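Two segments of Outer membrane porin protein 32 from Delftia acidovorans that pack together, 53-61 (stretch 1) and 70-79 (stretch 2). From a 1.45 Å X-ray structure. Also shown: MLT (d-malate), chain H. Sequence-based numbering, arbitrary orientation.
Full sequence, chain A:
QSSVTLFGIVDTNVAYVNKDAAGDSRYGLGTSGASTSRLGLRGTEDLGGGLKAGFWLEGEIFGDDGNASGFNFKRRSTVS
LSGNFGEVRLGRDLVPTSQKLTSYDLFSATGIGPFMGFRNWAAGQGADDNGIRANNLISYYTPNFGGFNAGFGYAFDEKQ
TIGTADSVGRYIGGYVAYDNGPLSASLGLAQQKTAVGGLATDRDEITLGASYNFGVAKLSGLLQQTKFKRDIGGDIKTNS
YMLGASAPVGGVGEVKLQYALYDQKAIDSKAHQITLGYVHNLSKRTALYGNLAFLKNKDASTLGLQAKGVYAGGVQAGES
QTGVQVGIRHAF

Stretch 1 53-61: AGFWLEGEI
Stretch 2 70-79: GFNFKRRSTV

Stretch 1 is an extended strand from A53 to E60 (phi -76 to -156, psi 121 to 163), and stretch 2 becomes its antiparallel neighbour only from R76 onward (173° between directions, axes 4.5 Å apart at closest). Together they bury 784 Å².

G70 opens stretch 2 with phi/psi of 104/136, where a CB would jam against the preceding carbonyl, so glycine fits. F71 (-75/141, chi1 t, chi2 69°) leaves the backbone sideways, but the end of its ring comes nearer stretch 1: F71 CE1 lies 4.0 Å from I61 CD1 (I61 is m,m), an apolar contact, and E60 O sits at the ring edge. N72 (-144/-176, chi1 p, chi2 53°) works through water. One water accepts from E60 N and donates to N72 OD1; another donates to E60 O and accepts from N72 N. The same OD1 takes K74 N at 3.0 Å. N72 O comes 3.1 Å from G59 CA, and an ideal CB on G59 would clash with that oxygen and with F71 CE1; glycine lets the loop close in.

F73 (-115/39, chi1 m, chi2 -64°) offers a ring face to L57 CB, 4.1 Å from the ring centroid, with L57 in m,t. K74 (-72/-16) points away and stays exposed.

R75 (-74/-41; m,t,p, chi4 77°) points toward stretch 1 and is buried, so its charge needs partners. E58, extended in t,t with chi3 -44°, supplies one: R75 NE to E58 OE2 is a 2.7 Å salt bridge, with a weak hydrogen bond from R75 NH2 to E58 OE2 at 3.2 Å. R75 NH1 and NH2 donate to d-malate O1 and O2 respectively, both at 3.1 Å, while a water joins R75 NH1 to E60 OE1 (E60 t,t, chi3 -8°). R75 N also bonds weakly to E58 O, 3.0 Å.

At R76 (-167/135) the ladder begins: E58 N to R76 O is 2.8 Å and R76 N to E58 O 3.2 Å. Its all-trans side chain shares a sheet face with W56 (chi1 t, chi2 -53°), and the guanidinium lies flat on the indole, planes at 7° and centres 4.0 Å apart. Each partner is also hydrogen-bonded within its own stretch: R76 NE to T78 OG1, 2.9 Å, and W56 NE1 to E58 OE1, 2.9 Å.

S77 (-146/73, chi1 p) pairs with L57 without hydrogen bonds, on the other face; S77 CB lies 3.9 Å from L57 CD2, and S77 OG is hydrogen-bonded elsewhere in the structure. T78 (-114/160, chi1 p) closes a second hydrogen-bonded pair, W56 N to T78 O 3.0 Å and T78 N to W56 O 2.9 Å. V79 (-128/146, chi1 p) faces F55 (chi1 p), V79 CA to F55 CA 4.2 Å.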

ATOM      1  N   ALA A  53      -4.291  -4.324 -26.127  1.00 12.62           N
ATOM      2  CA  ALA A  53      -4.318  -4.794 -24.762  1.00 12.24           C
ATOM      3  C   ALA A  53      -4.157  -3.605 -23.848  1.00 13.10           C
ATOM      4  O   ALA A  53      -3.454  -2.660 -24.166  1.00 15.79           O
ATOM      5  CB  ALA A  53      -3.202  -5.777 -24.514  1.00 13.60           C
ATOM      6  N   GLY A  54      -4.769  -3.677 -22.685  1.00 11.45           N
ATOM      7  CA  GLY A  54      -4.659  -2.579 -21.724  1.00 12.33           C
ATOM      8  C   GLY A  54      -4.565  -3.097 -20.321  1.00 10.01           C
ATOM      9  O   GLY A  54      -4.921  -4.215 -20.024  1.00 11.38           O
ATOM     10  N   PHE A  55      -4.104  -2.222 -19.426  1.00  9.99           N
ATOM     11  CA  PHE A  55      -4.241  -2.466 -18.012  1.00 10.04           C
ATOM     12  C   PHE A  55      -4.497  -1.133 -17.317  1.00  9.91           C
ATOM     13  O   PHE A  55      -4.210  -0.085 -17.875  1.00 11.20           O
ATOM     14  CB  PHE A  55      -2.990  -3.158 -17.446  1.00 10.62           C
ATOM     15  CG  PHE A  55      -1.859  -2.234 -17.209  1.00 12.60           C
ATOM     16  CD1 PHE A  55      -1.677  -1.637 -15.967  1.00 14.08           C
ATOM     17  CD2 PHE A  55      -1.037  -1.839 -18.256  1.00 13.76           C
ATOM     18  CE1 PHE A  55      -0.681  -0.711 -15.765  1.00 14.92           C
ATOM     19  CE2 PHE A  55       0.005  -0.901 -18.028  1.00 15.38           C
ATOM     20  CZ  PHE A  55       0.154  -0.350 -16.778  1.00 14.60           C
ATOM     21  N   TRP A  56      -5.034  -1.201 -16.108  1.00  8.93           N
ATOM     22  CA  TRP A  56      -5.359  -0.002 -15.353  1.00  8.70           C
ATOM     23  C   TRP A  56      -5.369  -0.350 -13.882  1.00  8.87           C
ATOM     24  O   TRP A  56      -6.103  -1.257 -13.450  1.00 11.10           O
ATOM     25  CB  TRP A  56      -6.744   0.439 -15.831  1.00  9.54           C
ATOM     26  CG  TRP A  56      -7.189   1.774 -15.354  1.00 11.82           C
ATOM     27  CD1 TRP A  56      -7.243   2.235 -14.065  1.00 11.55           C
ATOM     28  CD2 TRP A  56      -7.691   2.821 -16.172  1.00 10.95           C
ATOM     29  NE1 TRP A  56      -7.779   3.498 -14.049  1.00 12.16           N
ATOM     30  CE2 TRP A  56      -8.047   3.891 -15.319  1.00 12.38           C
ATOM     31  CE3 TRP A  56      -7.879   2.969 -17.546  1.00 13.42           C
ATOM     32  CZ2 TRP A  56      -8.558   5.115 -15.791  1.00 13.21           C
ATOM     33  CZ3 TRP A  56      -8.403   4.180 -18.018  1.00 13.69           C
ATOM     34  CH2 TRP A  56      -8.747   5.230 -17.147  1.00 14.04           C
ATOM     35  N   LEU A  57      -4.521   0.322 -13.110  1.00  8.85           N
ATOM     36  CA  LEU A  57      -4.404   0.099 -11.668  1.00  9.81           C
ATOM     37  C   LEU A  57      -4.650   1.457 -11.019  1.00  9.41           C
ATOM     38  O   LEU A  57      -3.942   2.414 -11.315  1.00 12.56           O
ATOM     39  CB  LEU A  57      -3.000  -0.369 -11.284  1.00  9.64           C
ATOM     40  CG  LEU A  57      -2.610  -1.720 -11.853  1.00 10.59           C
ATOM     41  CD1 LEU A  57      -1.133  -1.955 -11.620  1.00 14.36           C
ATOM     42  CD2 LEU A  57      -3.426  -2.820 -11.271  1.00 15.97           C
ATOM     43  N   GLU A  58      -5.668   1.565 -10.161  1.00  8.61           N
ATOM     44  CA  GLU A  58      -5.997   2.841  -9.547  1.00  8.78           C
ATOM     45  C   GLU A  58      -6.505   2.643  -8.134  1.00  8.10           C
ATOM     46  O   GLU A  58      -7.334   1.793  -7.850  1.00  9.02           O
ATOM     47  CB  GLU A  58      -7.047   3.517 -10.384  1.00  9.11           C
ATOM     48  CG  GLU A  58      -7.502   4.879  -9.925  1.00  9.38           C
ATOM     49  CD  GLU A  58      -8.620   5.459 -10.778  1.00 12.77           C
ATOM     50  OE1 GLU A  58      -8.540   5.375 -12.020  1.00 14.31           O
ATOM     51  OE2 GLU A  58      -9.554   6.074 -10.204  1.00 14.70           O
ATOM     52  N   GLY A  59      -6.020   3.505  -7.243  1.00  8.93           N
ATOM     53  CA  GLY A  59      -6.438   3.524  -5.856  1.00  9.16           C
ATOM     54  C   GLY A  59      -6.759   4.907  -5.355  1.00  8.74           C
ATOM     55  O   GLY A  59      -6.269   5.895  -5.886  1.00  9.73           O
ATOM     56  N   GLU A  60      -7.587   4.930  -4.323  1.00  8.15           N
ATOM     57  CA  GLU A  60      -7.977   6.206  -3.728  1.00  8.81           C
ATOM     58  C   GLU A  60      -6.831   6.753  -2.869  1.00  8.94           C
ATOM     59  O   GLU A  60      -6.038   6.023  -2.260  1.00  9.15           O
ATOM     60  CB  GLU A  60      -9.197   6.021  -2.830  1.00  8.58           C
ATOM     61  CG  GLU A  60      -9.806   7.317  -2.331  1.00 11.03           C
ATOM     62  CD  GLU A  60     -11.205   7.217  -1.756  1.00 11.91           C
ATOM     63  OE1 GLU A  60     -11.853   6.143  -1.852  1.00 14.85           O
ATOM     64  OE2 GLU A  60     -11.687   8.285  -1.255  1.00 13.25           O
ATOM     65  N   ILE A  61      -6.743   8.083  -2.888  1.00  9.19           N
ATOM     66  CA  ILE A  61      -5.842   8.848  -2.043  1.00  8.95           C
ATOM     67  C   ILE A  61      -6.624   9.559  -0.959  1.00  8.68           C
ATOM     68  O   ILE A  61      -7.662  10.132  -1.211  1.00  9.79           O
ATOM     69  CB  ILE A  61      -5.034   9.851  -2.912  1.00  9.40           C
ATOM     70  CG1 ILE A  61      -4.096   9.083  -3.840  1.00 10.84           C
ATOM     71  CG2 ILE A  61      -4.321  10.905  -2.076  1.00 11.47           C
ATOM     72  CD1 ILE A  61      -2.947   8.405  -3.161  1.00 12.02           C
ATOM     73  N   GLY A  70      -3.519   2.264   4.432  1.00 17.09           N
ATOM     74  CA  GLY A  70      -2.706   1.574   3.458  1.00 16.92           C
ATOM     75  C   GLY A  70      -3.268   1.734   2.075  1.00 16.66           C
ATOM     76  O   GLY A  70      -4.469   1.514   1.894  1.00 21.96           O
ATOM     77  N   PHE A  71      -2.416   2.002   1.099  1.00 15.08           N
ATOM     78  CA  PHE A  71      -2.737   2.209  -0.309  1.00 12.64           C
ATOM     79  C   PHE A  71      -3.063   0.873  -0.973  1.00 12.62           C
ATOM     80  O   PHE A  71      -2.446  -0.144  -0.668  1.00 14.80           O
ATOM     81  CB  PHE A  71      -1.559   2.902  -1.006  1.00 13.02           C
ATOM     82  CG  PHE A  71      -1.839   3.268  -2.429  1.00 10.61           C
ATOM     83  CD1 PHE A  71      -2.747   4.249  -2.722  1.00 10.22           C
ATOM     84  CD2 PHE A  71      -1.252   2.584  -3.459  1.00 14.65           C
ATOM     85  CE1 PHE A  71      -3.071   4.539  -4.043  1.00 11.82           C
ATOM     86  CE2 PHE A  71      -1.542   2.874  -4.753  1.00 13.75           C
ATOM     87  CZ  PHE A  71      -2.453   3.847  -5.050  1.00 11.87           C
ATOM     88  N   ASN A  72      -4.059   0.890  -1.846  1.00 11.30           N
ATOM     89  CA  ASN A  72      -4.454  -0.283  -2.602  1.00 11.35           C
ATOM     90  C   ASN A  72      -4.898   0.154  -4.001  1.00 11.14           C
ATOM     91  O   ASN A  72      -4.758   1.324  -4.369  1.00 11.62           O
ATOM     92  CB  ASN A  72      -5.580  -0.992  -1.852  1.00 10.69           C
ATOM     93  CG  ASN A  72      -6.749  -0.072  -1.596  1.00 12.15           C
ATOM     94  OD1 ASN A  72      -7.255   0.533  -2.533  1.00 12.43           O
ATOM     95  ND2 ASN A  72      -7.152   0.058  -0.328  1.00 14.30           N
ATOM     96  N   PHE A  73      -5.364  -0.806  -4.789  1.00  9.74           N
ATOM     97  CA  PHE A  73      -5.853  -0.554  -6.143  1.00 10.74           C
ATOM     98  C   PHE A  73      -7.357  -0.871  -6.228  1.00 10.07           C
ATOM     99  O   PHE A  73      -7.840  -1.417  -7.213  1.00  9.82           O
ATOM    100  CB  PHE A  73      -5.028  -1.298  -7.189  1.00 10.20           C
ATOM    101  CG  PHE A  73      -3.602  -0.833  -7.247  1.00 11.17           C
ATOM    102  CD1 PHE A  73      -3.309   0.470  -7.625  1.00 11.75           C
ATOM    103  CD2 PHE A  73      -2.565  -1.675  -6.893  1.00 13.10           C
ATOM    104  CE1 PHE A  73      -2.004   0.911  -7.656  1.00 13.40           C
ATOM    105  CE2 PHE A  73      -1.240  -1.214  -6.916  1.00 13.03           C
ATOM    106  CZ  PHE A  73      -0.982   0.064  -7.320  1.00 13.93           C
ATOM    107  N   LYS A  74      -8.105  -0.533  -5.174  1.00  9.17           N
ATOM    108  CA  LYS A  74      -9.518  -0.905  -5.112  1.00 10.34           C
ATOM    109  C   LYS A  74     -10.413  -0.134  -6.065  1.00 10.40           C
ATOM    110  O   LYS A  74     -11.535  -0.568  -6.289  1.00 10.02           O
ATOM    111  CB  LYS A  74     -10.086  -0.899  -3.700  1.00 11.31           C
ATOM    112  CG  LYS A  74      -9.622  -2.063  -2.831  1.00 12.72           C
ATOM    113  CD  LYS A  74     -10.148  -1.913  -1.406  1.00 17.79           C
ATOM    114  CE  LYS A  74     -11.595  -2.166  -1.252  1.00 23.99           C
ATOM    115  NZ  LYS A  74     -11.923  -2.060   0.219  1.00 27.49           N
ATOM    116  N   ARG A  75      -9.964   0.982  -6.630  1.00  9.42           N
ATOM    117  CA  ARG A  75     -10.834   1.726  -7.554  1.00  9.64           C
ATOM    118  C   ARG A  75     -10.927   0.961  -8.873  1.00  8.43           C
ATOM    119  O   ARG A  75     -11.986   0.889  -9.478  1.00 10.48           O
ATOM    120  CB  ARG A  75     -10.383   3.179  -7.760  1.00  8.70           C
ATOM    121  CG  ARG A  75     -10.649   4.013  -6.513  1.00  9.71           C
ATOM    122  CD  ARG A  75     -10.215   5.435  -6.613  1.00 12.90           C
ATOM    123  NE  ARG A  75     -10.734   6.081  -7.817  1.00 13.17           N
ATOM    124  CZ  ARG A  75     -11.982   6.514  -7.960  1.00 13.70           C
ATOM    125  NH1 ARG A  75     -12.827   6.464  -6.941  1.00 13.84           N
ATOM    126  NH2 ARG A  75     -12.370   7.046  -9.118  1.00 16.64           N
ATOM    127  N   ARG A  76      -9.811   0.406  -9.363  1.00  8.37           N
ATOM    128  CA  ARG A  76      -9.844  -0.370 -10.615  1.00  9.25           C
ATOM    129  C   ARG A  76      -8.519  -1.129 -10.711  1.00  8.58           C
ATOM    130  O   ARG A  76      -7.431  -0.563 -10.437  1.00 10.38           O
ATOM    131  CB  ARG A  76      -9.918   0.569 -11.812  1.00  8.82           C
ATOM    132  CG  ARG A  76      -9.993  -0.141 -13.171  1.00 10.22           C
ATOM    133  CD  ARG A  76     -10.440   0.755 -14.266  1.00 10.27           C
ATOM    134  NE  ARG A  76     -10.212   0.142 -15.574  1.00 10.45           N
ATOM    135  CZ  ARG A  76     -10.464   0.742 -16.724  1.00 13.27           C
ATOM    136  NH1 ARG A  76     -11.025   1.949 -16.733  1.00 14.69           N
ATOM    137  NH2 ARG A  76     -10.165   0.144 -17.861  1.00 14.87           N
ATOM    138  N   SER A  77      -8.586  -2.405 -11.074  1.00  8.88           N
ATOM    139  CA  SER A  77      -7.370  -3.186 -11.272  1.00  9.11           C
ATOM    140  C   SER A  77      -7.616  -4.172 -12.380  1.00  9.60           C
ATOM    141  O   SER A  77      -7.775  -5.365 -12.136  1.00 12.33           O
ATOM    142  CB  SER A  77      -6.939  -3.901  -9.984  1.00 11.17           C
ATOM    143  OG  SER A  77      -7.933  -4.756  -9.457  1.00 10.35           O
ATOM    144  N   THR A  78      -7.669  -3.659 -13.605  1.00  9.05           N
ATOM    145  CA  THR A  78      -8.098  -4.465 -14.743  1.00  9.56           C
ATOM    146  C   THR A  78      -7.005  -4.710 -15.759  1.00 10.22           C
ATOM    147  O   THR A  78      -6.006  -3.996 -15.858  1.00 10.64           O
ATOM    148  CB  THR A  78      -9.275  -3.773 -15.497  1.00 11.44           C
ATOM    149  OG1 THR A  78      -8.912  -2.407 -15.808  1.00 10.70           O
ATOM    150  CG2 THR A  78     -10.523  -3.724 -14.620  1.00 10.94           C
ATOM    151  N   VAL A  79      -7.252  -5.753 -16.538  1.00 10.00           N
ATOM    152  CA  VAL A  79      -6.548  -6.018 -17.786  1.00  9.95           C
ATOM    153  C   VAL A  79      -7.633  -6.225 -18.834  1.00 10.37           C
ATOM    154  O   VAL A  79      -8.720  -6.725 -18.536  1.00 11.03           O
ATOM    155  CB  VAL A  79      -5.570  -7.223 -17.640  1.00  9.98           C
ATOM    156  CG1 VAL A  79      -6.264  -8.532 -17.175  1.00 12.58           C
ATOM    157  CG2 VAL A  79      -4.773  -7.465 -18.923  1.00 11.72           C
TER
HETATM  158  C1  MLT H 700     -15.728   6.952  -8.120  1.00 43.20           C
HETATM  159  O1  MLT H 700     -15.329   8.120  -7.602  1.00 42.17           O
HETATM  160  O2  MLT H 700     -15.392   6.584  -9.322  1.00 43.41           O
HETATM  161  C2  MLT H 700     -16.630   6.008  -7.415  1.00 42.57           C
HETATM  162  O3  MLT H 700     -16.332   5.968  -6.043  1.00 41.57           O
HETATM  163  C3  MLT H 700     -18.067   6.394  -7.732  1.00 44.57           C
HETATM  164  C4  MLT H 700     -18.130   6.608  -9.231  1.00 46.24           C
HETATM  165  O4  MLT H 700     -17.158   7.150  -9.927  1.00 49.99           O
HETATM  166  O5  MLT H 700     -19.148   6.252  -9.909  1.00 41.26           O
HETATM  167  O   HOH W   1      -8.882   2.544  -3.423  1.00 12.85           O
HETATM  168  O   HOH W   2      -5.942   3.298  -1.662  1.00 13.34           O
HETATM  169  O   HOH W   3     -12.856   5.248  -4.205  1.00 18.57           O